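Local coordinates for DUF2019 domain-containing protein (Rhodopseudomonas palustris, PDB 2I9C) that is of unknown function but folds as a small, all-helical single chain whose family is grouped with the TPR-like helical repeat proteins, at residues 63-66 and 67-70; 100-103 and 104-107. All coordinates share one frame; numbering follows the deposited sequence.

Contact 1: 63-66 and 67-70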
ATOM      1  N   LEU A  63      -2.232   7.731  -4.160  1.00 28.34           N
ATOM      2  CA  LEU A  63      -3.506   8.208  -3.679  1.00 30.44           C
ATOM      3  C   LEU A  63      -4.669   7.860  -4.655  1.00 31.47           C
ATOM      4  O   LEU A  63      -5.790   7.629  -4.195  1.00 32.72           O
ATOM      5  CB  LEU A  63      -3.433   9.723  -3.392  1.00 30.75           C
ATOM      6  CG  LEU A  63      -2.634  10.280  -2.190  1.00 29.15           C
ATOM      7  CD1 LEU A  63      -2.659  11.813  -2.221  1.00 30.38           C
ATOM      8  CD2 LEU A  63      -3.258   9.824  -0.846  1.00 26.07           C
ATOM      9  N   SER A  64      -4.405   7.816  -5.970  1.00 31.68           N
ATOM     10  CA  SER A  64      -5.415   7.413  -6.994  1.00 33.49           C
ATOM     11  C   SER A  64      -5.981   6.017  -6.765  1.00 33.29           C
ATOM     12  O   SER A  64      -7.048   5.673  -7.279  1.00 35.63           O
ATOM     13  CB  SER A  64      -4.772   7.383  -8.364  1.00 34.44           C
ATOM     14  OG  SER A  64      -4.566   8.700  -8.838  1.00 41.35           O
ATOM     15  N   LEU A  65      -5.254   5.199  -6.016  1.00 31.56           N
ATOM     16  CA  LEU A  65      -5.668   3.853  -5.774  1.00 30.75           C
ATOM     17  C   LEU A  65      -6.625   3.653  -4.612  1.00 30.93           C
ATOM     18  O   LEU A  65      -7.011   2.525  -4.358  1.00 32.31           O
ATOM     19  CB  LEU A  65      -4.432   2.992  -5.545  1.00 29.20           C
ATOM     20  CG  LEU A  65      -3.447   2.935  -6.711  1.00 29.17           C
ATOM     21  CD1 LEU A  65      -2.305   1.924  -6.309  1.00 28.28           C
ATOM     22  CD2 LEU A  65      -4.093   2.502  -8.045  1.00 27.49           C
ATOM     23  N   PHE A  66      -6.961   4.717  -3.868  1.00 31.21           N
ATOM     24  CA  PHE A  66      -7.872   4.590  -2.698  1.00 30.29           C
ATOM     25  C   PHE A  66      -9.274   4.146  -3.128  1.00 29.48           C
ATOM     26  O   PHE A  66     -10.014   3.636  -2.286  1.00 30.25           O
ATOM     27  CB  PHE A  66      -8.009   5.921  -1.960  1.00 29.25           C
ATOM     28  CG  PHE A  66      -6.836   6.271  -1.035  1.00 28.25           C
ATOM     29  CD1 PHE A  66      -5.616   5.605  -1.110  1.00 26.70           C
ATOM     30  CD2 PHE A  66      -6.956   7.348  -0.128  1.00 27.97           C
ATOM     31  CE1 PHE A  66      -4.556   5.994  -0.310  1.00 28.00           C
ATOM     32  CE2 PHE A  66      -5.885   7.709   0.735  1.00 28.98           C
ATOM     33  CZ  PHE A  66      -4.690   7.041   0.644  1.00 25.73           C
ATOM     34  N   GLU A  67      -9.667   4.417  -4.383  1.00 28.02           N
ATOM     35  CA  GLU A  67     -10.960   3.949  -4.919  1.00 28.55           C
ATOM     36  C   GLU A  67     -10.838   2.623  -5.711  1.00 27.43           C
ATOM     37  O   GLU A  67     -11.828   2.072  -6.164  1.00 26.73           O
ATOM     38  CB  GLU A  67     -11.664   5.033  -5.751  1.00 29.55           C
ATOM     39  CG  GLU A  67     -11.919   6.293  -4.953  1.00 33.01           C
ATOM     40  CD  GLU A  67     -12.614   7.345  -5.769  1.00 37.31           C
ATOM     41  OE1 GLU A  67     -13.019   7.021  -6.889  1.00 39.39           O
ATOM     42  OE2 GLU A  67     -12.736   8.489  -5.304  1.00 39.53           O
ATOM     43  N   TYR A  68      -9.625   2.098  -5.825  1.00 27.32           N
ATOM     44  CA  TYR A  68      -9.386   0.827  -6.557  1.00 27.25           C
ATOM     45  C   TYR A  68     -10.276  -0.314  -5.948  1.00 26.84           C
ATOM     46  O   TYR A  68     -10.295  -0.463  -4.745  1.00 26.45           O
ATOM     47  CB  TYR A  68      -7.875   0.455  -6.541  1.00 27.21           C
ATOM     48  CG  TYR A  68      -7.572  -0.650  -7.526  1.00 26.87           C
ATOM     49  CD1 TYR A  68      -7.100  -0.342  -8.819  1.00 28.05           C
ATOM     50  CD2 TYR A  68      -7.876  -1.987  -7.223  1.00 24.78           C
ATOM     51  CE1 TYR A  68      -6.908  -1.325  -9.770  1.00 26.30           C
ATOM     52  CE2 TYR A  68      -7.709  -2.995  -8.185  1.00 26.48           C
ATOM     53  CZ  TYR A  68      -7.194  -2.649  -9.432  1.00 29.33           C
ATOM     54  OH  TYR A  68      -6.990  -3.610 -10.340  1.00 30.02           O
ATOM     55  N   PRO A  69     -11.009  -1.099  -6.793  1.00 27.49           N
ATOM     56  CA  PRO A  69     -11.909  -2.130  -6.254  1.00 26.30           C
ATOM     57  C   PRO A  69     -11.157  -3.394  -5.763  1.00 26.80           C
ATOM     58  O   PRO A  69     -11.338  -4.508  -6.295  1.00 27.18           O
ATOM     59  CB  PRO A  69     -12.831  -2.438  -7.451  1.00 26.43           C
ATOM     60  CG  PRO A  69     -11.921  -2.274  -8.659  1.00 27.64           C
ATOM     61  CD  PRO A  69     -11.077  -1.036  -8.286  1.00 26.08           C
ATOM     62  N   ASN A  70     -10.314  -3.232  -4.750  1.00 25.53           N
ATOM     63  CA  ASN A  70      -9.653  -4.361  -4.130  1.00 26.29           C
ATOM     64  C   ASN A  70      -9.156  -3.864  -2.775  1.00 25.84           C
ATOM     65  O   ASN A  70      -8.555  -2.799  -2.691  1.00 27.21           O
ATOM     66  CB  ASN A  70      -8.508  -4.926  -4.986  1.00 24.97           C
ATOM     67  CG  ASN A  70      -7.858  -6.146  -4.345  1.00 26.74           C
ATOM     68  OD1 ASN A  70      -7.099  -6.016  -3.386  1.00 26.53           O
ATOM     69  ND2 ASN A  70      -8.105  -7.334  -4.905  1.00 25.17           N
TER

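Contact 2: 100-103 and 104-107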
ATOM      1  N   LYS A 100     -15.056  -3.498   8.270  1.00 27.88           N
ATOM      2  CA  LYS A 100     -15.032  -4.793   8.942  1.00 28.69           C
ATOM      3  C   LYS A 100     -14.682  -5.906   7.956  1.00 28.77           C
ATOM      4  O   LYS A 100     -15.093  -7.060   8.127  1.00 30.08           O
ATOM      5  CB  LYS A 100     -16.379  -5.066   9.664  1.00 28.43           C
ATOM      6  CG  LYS A 100     -16.779  -3.972  10.664  1.00 30.99           C
ATOM      7  CD  LYS A 100     -18.179  -4.155  11.254  1.00 32.08           C
ATOM      8  CE  LYS A 100     -19.338  -3.872  10.230  1.00 36.51           C
ATOM      9  NZ  LYS A 100     -20.806  -4.027  10.777  1.00 36.98           N
ATOM     10  N   TRP A 101     -13.922  -5.550   6.912  1.00 27.80           N
ATOM     11  CA  TRP A 101     -13.499  -6.478   5.891  1.00 27.73           C
ATOM     12  C   TRP A 101     -12.184  -7.107   6.309  1.00 27.94           C
ATOM     13  O   TRP A 101     -11.147  -6.485   6.213  1.00 28.99           O
ATOM     14  CB  TRP A 101     -13.286  -5.703   4.602  1.00 26.50           C
ATOM     15  CG  TRP A 101     -12.875  -6.462   3.370  1.00 27.00           C
ATOM     16  CD1 TRP A 101     -11.718  -7.173   3.133  1.00 25.78           C
ATOM     17  CD2 TRP A 101     -13.620  -6.481   2.158  1.00 26.83           C
ATOM     18  NE1 TRP A 101     -11.725  -7.649   1.835  1.00 27.47           N
ATOM     19  CE2 TRP A 101     -12.862  -7.200   1.208  1.00 27.95           C
ATOM     20  CE3 TRP A 101     -14.834  -5.893   1.771  1.00 27.54           C
ATOM     21  CZ2 TRP A 101     -13.314  -7.425  -0.084  1.00 27.89           C
ATOM     22  CZ3 TRP A 101     -15.288  -6.103   0.445  1.00 27.55           C
ATOM     23  CH2 TRP A 101     -14.508  -6.834  -0.459  1.00 25.19           C
ATOM     24  N   PHE A 102     -12.232  -8.369   6.695  1.00 28.00           N
ATOM     25  CA  PHE A 102     -11.049  -9.006   7.251  1.00 29.95           C
ATOM     26  C   PHE A 102     -10.324  -9.873   6.194  1.00 28.73           C
ATOM     27  O   PHE A 102     -10.956 -10.460   5.308  1.00 27.27           O
ATOM     28  CB  PHE A 102     -11.407  -9.741   8.557  1.00 30.45           C
ATOM     29  CG  PHE A 102     -11.684  -8.773   9.722  1.00 36.86           C
ATOM     30  CD1 PHE A 102     -12.960  -8.652  10.252  1.00 37.34           C
ATOM     31  CD2 PHE A 102     -10.661  -7.939  10.224  1.00 37.94           C
ATOM     32  CE1 PHE A 102     -13.224  -7.767  11.282  1.00 41.63           C
ATOM     33  CE2 PHE A 102     -10.938  -7.035  11.262  1.00 40.26           C
ATOM     34  CZ  PHE A 102     -12.215  -6.951  11.783  1.00 38.60           C
ATOM     35  N   PRO A 103      -8.995  -9.966   6.293  1.00 29.62           N
ATOM     36  CA  PRO A 103      -8.129  -9.476   7.393  1.00 29.43           C
ATOM     37  C   PRO A 103      -7.593  -8.024   7.231  1.00 28.38           C
ATOM     38  O   PRO A 103      -6.932  -7.521   8.148  1.00 28.68           O
ATOM     39  CB  PRO A 103      -6.965 -10.479   7.327  1.00 29.57           C
ATOM     40  CG  PRO A 103      -6.761 -10.648   5.859  1.00 29.61           C
ATOM     41  CD  PRO A 103      -8.196 -10.679   5.268  1.00 29.58           C
ATOM     42  N   GLN A 104      -7.854  -7.369   6.085  1.00 27.38           N
ATOM     43  CA  GLN A 104      -7.359  -5.999   5.854  1.00 26.63           C
ATOM     44  C   GLN A 104      -7.763  -5.032   6.981  1.00 27.17           C
ATOM     45  O   GLN A 104      -6.947  -4.183   7.374  1.00 27.48           O
ATOM     46  CB  GLN A 104      -7.852  -5.420   4.506  1.00 26.08           C
ATOM     47  CG  GLN A 104      -7.072  -6.024   3.289  1.00 25.12           C
ATOM     48  CD  GLN A 104      -7.489  -7.462   2.968  1.00 28.03           C
ATOM     49  OE1 GLN A 104      -8.573  -7.925   3.351  1.00 26.61           O
ATOM     50  NE2 GLN A 104      -6.622  -8.181   2.264  1.00 31.96           N
ATOM     51  N   ALA A 105      -9.005  -5.150   7.467  1.00 26.18           N
ATOM     52  CA  ALA A 105      -9.490  -4.269   8.556  1.00 26.80           C
ATOM     53  C   ALA A 105      -8.677  -4.421   9.858  1.00 26.58           C
ATOM     54  O   ALA A 105      -8.546  -3.464  10.621  1.00 26.83           O
ATOM     55  CB  ALA A 105     -10.946  -4.526   8.823  1.00 25.74           C
ATOM     56  N   GLY A 106      -8.097  -5.604  10.094  1.00 27.44           N
ATOM     57  CA  GLY A 106      -7.332  -5.841  11.343  1.00 27.51           C
ATOM     58  C   GLY A 106      -5.949  -5.250  11.170  1.00 27.65           C
ATOM     59  O   GLY A 106      -5.390  -4.665  12.097  1.00 26.68           O
ATOM     60  N   ASP A 107      -5.411  -5.373   9.954  1.00 28.30           N
ATOM     61  CA  ASP A 107      -4.115  -4.798   9.590  1.00 29.41           C
ATOM     62  C   ASP A 107      -4.246  -3.260   9.724  1.00 28.38           C
ATOM     63  O   ASP A 107      -3.388  -2.622  10.321  1.00 27.59           O
ATOM     64  CB  ASP A 107      -3.752  -5.248   8.153  1.00 30.39           C
ATOM     65  CG  ASP A 107      -2.357  -4.859   7.703  1.00 38.43           C
ATOM     66  OD1 ASP A 107      -1.852  -3.744   7.964  1.00 45.77           O
ATOM     67  OD2 ASP A 107      -1.749  -5.658   6.967  1.00 49.18           O
TER
HETATM   68  O   HOH W   1      -9.657  -9.213   0.404  1.00 36.34           O

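Contact 1: 63-66 and 67-70
Leu65 and Tyr68 meet in the loop that leads to helix 71-79, where residues 63-65 are in 3-10 conformation. The backbone closes the turn: Tyr68 N donates to Leu65 O at 3.0 Å, an i to i+3 bond. Tyr68 has its CG anti to the backbone N (chi1 -167°), which turns the phenol ring away from residues 63-66 while its CB remains close to the turn, 3.1 Å from Leu65 O. Of the leucine side chain CD2 alone meets the tyrosine: Leu65 CD2 lies 4.2 Å from Tyr68 CD1, in an oblique approach to the ring. On the other side of the tyrosine, Pro69 CD rests 3.5 Å above one ring face, offset toward the rim, while Asn70 CB is in plane at the edge. Phe66, with CG anti to its carbonyl carbon (chi1 -79°), has Leu63 CA over one ring face, toward the rim. Pro69 centres an inverse gamma turn, and Asn70 then N-caps helix 71-79 through OD1 to the N of Val73. Leu65 and Tyr68 both pack between helix 11-30 and helix 71-79, whereas Phe66 reaches Ala77 and, on helix 86-99, Gln92.

Contact 2: 100-103 and 104-107
Trp101 and Gln104 run alongside each other in the same direction, the indole and amide planes 72° apart. Gln104 OE1 sits at the edge of the indole, near its plane, 3.2 Å from Trp101 CD1. A water in the indole plane accepts from Trp101 NE1 at 3.0 Å and donates a weak bond to Gln104 OE1, so the two side chains are bridged as well as packed. A bend at chi2 (75°) folds the glutamine back toward the loop, Gln104 OE1 also lying 3.4 Å from Pro103 CD; the NE2 end is held by Gln72 OE1.

The loop illustrates how a helix can start behind a cis-proline: the peptide before Pro103 is cis, and helix 104-117 begins directly after it. The amides of residues 105-107 are met by loop carbonyls. Ala105 N donates to Trp101 O at 2.8 Å, and Pro103 O takes two donors, Gly106 N at 3.0 Å and Asp107 N at 3.2 Å, the bond from Gly106 being the less straight (N-H...O 139°). Phe102 lies against this start, with Gly106 N at the edge of its ring, 3.4 Å from Phe102 CE2, and Ala105 CB at 3.5 Å from the same carbon. Asp107 looks elsewhere: its OD1 forms a salt bridge with Lys79 NZ, tying the new helix to helix 71-79.

Overall arrangement
Both contacts lie at helix starts, and helix 71-79 is common to them. Contact 1 leads into its N-terminus, while contact 2, at the start of helix 104-117, packs against it through Met71 and Leu75. The centres are 16 Å apart and the nearest atoms about 6 Å, so the two do not touch; helix 71-79, touched by both, is what relates them. Gln72 and Lys79 on this shared helix take the polar ends of contact 2. Helix 86-99 links them further, touched by Phe66 of contact 1 and leading into the loop of contact 2. The protein's function is unknown, so neither contact can be tied to an active site.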